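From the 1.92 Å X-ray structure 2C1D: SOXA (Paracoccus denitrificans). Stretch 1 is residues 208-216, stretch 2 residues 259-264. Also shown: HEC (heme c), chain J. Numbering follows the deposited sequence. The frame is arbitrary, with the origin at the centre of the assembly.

Stretch 1 208-216: YRLKDSGMV
Stretch 2, residues 259-264: GVSVRH

The C-terminal segment of SoxA, residues 259-264, runs parallel to the start of the 208-216 stretch and adds a short strand, 261-263, beside strand 208-209. Tyr208 pairs with Val262 (CA to CA 4.9 Å) and Arg209 with Arg263 (CA to CA 5.1 Å); beyond the strands the register continues to Leu210 and His264, whose CA atoms lie 4.8 Å apart. Together the two stretches bury 414 Å², with His264 contributing most, followed by Tyr208.

Tyr208 fixes the register through its backbone. Tyr208 N donates to Ser261 O at 2.9 Å, and Tyr208 O accepts from Arg263 N at 3.1 Å, both with N-H...O angles of 173°, so this residue straddles Val262 as expected of a parallel bridge. Tyr208 O also receives a CA-H...O contact from Val262 CA at 3.6 Å. Arg263 then plays the corresponding part on the other strand: Arg263 O accepts from Leu210 N at 2.9 Å and lies 3.5 Å from Arg209 CA in a second CA-H...O contact. Tyr208 (phi/psi -90/117, chi1 t, chi2 -90°) and Val262 (-121/129, chi1 t) place their side chains on one face of the sheet, while Arg209 and Arg263 occupy the other.

After Arg209 (-92/121) the first stretch leaves extended geometry. Leu210 and Lys211 adopt helical angles, -58/-35 and -53/-46, and Asp212 follows at -96/-12; Ser213, at 54/41, completes the turn that leads into strand 214-216. Arg209 N donates to Gly214 O at 3.1 Å, and Asp212 N returns to Arg209 O at 3.1 Å. This turn brings Lys211 N to the chain terminus, where it donates to His264 OXT at 2.9 Å with an angle of 167°.

His264 thus presents its terminal carboxylate to both backbone and side chain. Arg209, with chi1 m, chi2 t, chi3 p and chi4 -171°, directs NE to His264 O at 2.9 Å; a weak bond from Arg209 NH2 reaches the same O at 3.3 Å. The carboxylate oxygen lies at the edge of the guanidinium, near its plane, and opposite charges reinforce the contact through a long salt bridge between Arg209 NE and His264 OXT at 3.7 Å. The CA-to-CB bond of His264 points away from the first stretch, but with chi1 t and chi2 139° the ring comes nearer, its CD2 3.9 Å from Lys211 CB. The CA-to-CB bond of Lys211 points toward the second stretch, but the end of the side chain (chi1 to chi3 t, chi4 -112°) leads back to its own stretch, where Lys211 NZ forms a salt bridge to Asp212 OD1 at 2.8 Å.

Apolar contacts supplement the polar network: Leu210 CG (chi1 m, chi2 t) approaches Val262 CG1 at 4.2 Å, and Met215 CE, at the end of an m, m, m side chain, meets Val260 CG1 (chi1 m) at 3.8 Å. The end of the Arg263 side chain (chi1 m, chi2 m, chi3 t, chi4 -86°) departs from the first stretch, and Arg263 NE donates to O1A of heme c at 3.0 Å, linking the strand to a heme propionate.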

# COMPACT_ATOMS: atom_id res chain seq x y z
N TYR A 208 -7.18 7.91 -9.69
CA TYR A 208 -6.27 8.74 -10.45
C TYR A 208 -5.20 9.18 -9.46
O TYR A 208 -5.52 9.80 -8.46
CB TYR A 208 -7.01 9.94 -11.03
CG TYR A 208 -6.15 10.86 -11.85
CD1 TYR A 208 -5.49 11.93 -11.26
CD2 TYR A 208 -6.01 10.69 -13.22
CE1 TYR A 208 -4.70 12.80 -12.00
CE2 TYR A 208 -5.22 11.56 -13.97
CZ TYR A 208 -4.56 12.61 -13.35
OH TYR A 208 -3.81 13.50 -14.05
N ARG A 209 -3.95 8.78 -9.69
CA ARG A 209 -2.84 9.22 -8.85
C ARG A 209 -2.18 10.49 -9.43
O ARG A 209 -1.70 10.48 -10.56
CB ARG A 209 -1.81 8.10 -8.74
CG ARG A 209 -2.27 6.92 -7.89
CD ARG A 209 -1.15 6.05 -7.40
NE ARG A 209 -0.28 6.82 -6.52
CZ ARG A 209 0.87 6.42 -6.05
NH1 ARG A 209 1.33 5.20 -6.33
NH2 ARG A 209 1.57 7.25 -5.28
N LEU A 210 -2.16 11.57 -8.66
CA LEU A 210 -1.58 12.83 -9.16
C LEU A 210 -0.11 12.70 -9.59
O LEU A 210 0.33 13.35 -10.55
CB LEU A 210 -1.76 13.96 -8.13
CG LEU A 210 -3.21 14.42 -7.98
CD1 LEU A 210 -3.39 15.16 -6.67
CD2 LEU A 210 -3.61 15.28 -9.16
N LYS A 211 0.64 11.86 -8.88
CA LYS A 211 2.04 11.51 -9.19
C LYS A 211 2.21 11.02 -10.64
O LYS A 211 3.16 11.39 -11.32
CB LYS A 211 2.50 10.40 -8.22
CG LYS A 211 3.71 9.57 -8.67
CD LYS A 211 3.95 8.32 -7.80
CE LYS A 211 4.84 7.27 -8.53
NZ LYS A 211 4.10 6.02 -8.88
N ASP A 212 1.33 10.13 -11.06
CA ASP A 212 1.46 9.41 -12.32
C ASP A 212 0.67 10.08 -13.46
O ASP A 212 0.82 9.69 -14.62
CB ASP A 212 0.93 7.99 -12.17
CG ASP A 212 1.75 7.14 -11.21
OD1 ASP A 212 3.00 7.23 -11.21
OD2 ASP A 212 1.20 6.34 -10.43
N SER A 213 -0.20 11.02 -13.11
CA SER A 213 -1.13 11.60 -14.08
C SER A 213 -1.95 10.53 -14.81
O SER A 213 -2.17 10.62 -16.02
CB SER A 213 -0.34 12.45 -15.08
OG SER A 213 0.35 13.49 -14.42
N GLY A 214 -2.41 9.51 -14.08
CA GLY A 214 -3.18 8.45 -14.73
C GLY A 214 -3.89 7.54 -13.76
O GLY A 214 -3.71 7.65 -12.55
N MET A 215 -4.68 6.61 -14.29
CA MET A 215 -5.45 5.70 -13.45
C MET A 215 -4.58 4.53 -12.97
O MET A 215 -3.61 4.13 -13.62
CB MET A 215 -6.67 5.16 -14.20
CG MET A 215 -7.63 6.20 -14.75
SD MET A 215 -8.26 7.30 -13.52
CE MET A 215 -9.10 6.13 -12.27
N VAL A 216 -4.94 3.99 -11.82
CA VAL A 216 -4.27 2.87 -11.21
C VAL A 216 -5.36 1.92 -10.67
O VAL A 216 -6.36 2.39 -10.09
CB VAL A 216 -3.36 3.33 -10.03
CG1 VAL A 216 -2.76 2.16 -9.32
CG2 VAL A 216 -2.21 4.19 -10.56
N GLY A 259 -16.47 5.55 -7.00
CA GLY A 259 -16.50 5.59 -8.45
C GLY A 259 -15.09 5.63 -8.97
O GLY A 259 -14.48 4.59 -9.20
N VAL A 260 -14.55 6.83 -9.15
CA VAL A 260 -13.14 7.01 -9.45
C VAL A 260 -12.59 8.09 -8.53
O VAL A 260 -13.04 9.24 -8.57
CB VAL A 260 -12.84 7.38 -10.94
CG1 VAL A 260 -12.91 6.16 -11.85
CG2 VAL A 260 -13.74 8.52 -11.46
N SER A 261 -11.64 7.71 -7.68
CA SER A 261 -11.16 8.59 -6.64
C SER A 261 -9.93 9.34 -7.10
O SER A 261 -9.38 9.03 -8.15
CB SER A 261 -10.86 7.81 -5.36
OG SER A 261 -9.66 7.10 -5.46
N VAL A 262 -9.54 10.37 -6.35
CA VAL A 262 -8.28 11.09 -6.60
C VAL A 262 -7.40 11.01 -5.36
O VAL A 262 -7.86 11.30 -4.25
CB VAL A 262 -8.52 12.57 -6.97
CG1 VAL A 262 -7.21 13.26 -7.31
CG2 VAL A 262 -9.50 12.67 -8.15
N ARG A 263 -6.16 10.61 -5.57
CA ARG A 263 -5.16 10.47 -4.50
C ARG A 263 -3.82 11.04 -5.01
O ARG A 263 -3.72 11.37 -6.20
CB ARG A 263 -5.02 8.98 -4.13
CG ARG A 263 -6.31 8.33 -3.65
CD ARG A 263 -6.69 8.69 -2.23
NE ARG A 263 -7.88 7.98 -1.79
CZ ARG A 263 -9.13 8.39 -2.00
NH1 ARG A 263 -10.13 7.64 -1.59
NH2 ARG A 263 -9.37 9.56 -2.60
N HIS A 264 -2.81 11.16 -4.14
CA HIS A 264 -1.43 11.51 -4.57
C HIS A 264 -0.87 10.37 -5.41
O HIS A 264 -1.09 9.20 -5.17
CB HIS A 264 -0.49 11.84 -3.38
CG HIS A 264 0.99 11.82 -3.70
ND1 HIS A 264 1.87 12.76 -3.20
CD2 HIS A 264 1.76 10.95 -4.42
CE1 HIS A 264 3.10 12.48 -3.61
NE2 HIS A 264 3.06 11.39 -4.36
OXT HIS A 264 -0.16 10.55 -6.39
FE HEC J . 0.07 0.64 1.27
CHA HEC J . -1.30 3.46 -0.09
CHB HEC J . -2.69 -1.14 0.16
CHC HEC J . 1.44 -2.21 2.47
CHD HEC J . 2.51 2.46 2.79
NA HEC J . -1.69 1.10 0.22
C1A HEC J . -2.04 2.33 -0.24
C2A HEC J . -3.32 2.22 -0.88
C3A HEC J . -3.70 0.93 -0.81
C4A HEC J . -2.68 0.21 -0.11
CMA HEC J . -4.98 0.29 -1.36
CAA HEC J . -4.12 3.38 -1.54
CBA HEC J . -5.20 3.86 -0.56
CGA HEC J . -6.06 4.95 -1.18
O1A HEC J . -6.99 5.43 -0.48
O2A HEC J . -5.82 5.37 -2.36
NB HEC J . -0.50 -1.26 1.31
C1B HEC J . -1.65 -1.82 0.75
C2B HEC J . -1.55 -3.24 0.84
C3B HEC J . -0.42 -3.54 1.49
C4B HEC J . 0.26 -2.31 1.76
CMB HEC J . -2.63 -4.21 0.38
CAB HEC J . 0.09 -4.96 1.82
CBB HEC J . 0.28 -5.69 0.68
NC HEC J . 1.69 0.20 2.44
C1C HEC J . 2.06 -1.04 2.84
C2C HEC J . 3.28 -0.95 3.61
C3C HEC J . 3.59 0.36 3.72
C4C HEC J . 2.57 1.09 2.97
CMC HEC J . 3.99 -2.19 4.19
CAC HEC J . 4.75 1.13 4.44
CBC HEC J . 6.03 0.74 4.45
ND HEC J . 0.53 2.59 1.33
C1D HEC J . 1.61 3.14 2.03
C2D HEC J . 1.65 4.57 1.81
C3D HEC J . 0.48 4.87 0.91
C4D HEC J . -0.16 3.59 0.67
CMD HEC J . 2.66 5.59 2.37
CAD HEC J . 0.01 6.25 0.39
CBD HEC J . -0.73 6.96 1.54
CGD HEC J . -2.08 6.32 1.85
O1D HEC J . -2.19 5.43 2.73
O2D HEC J . -3.08 6.69 1.24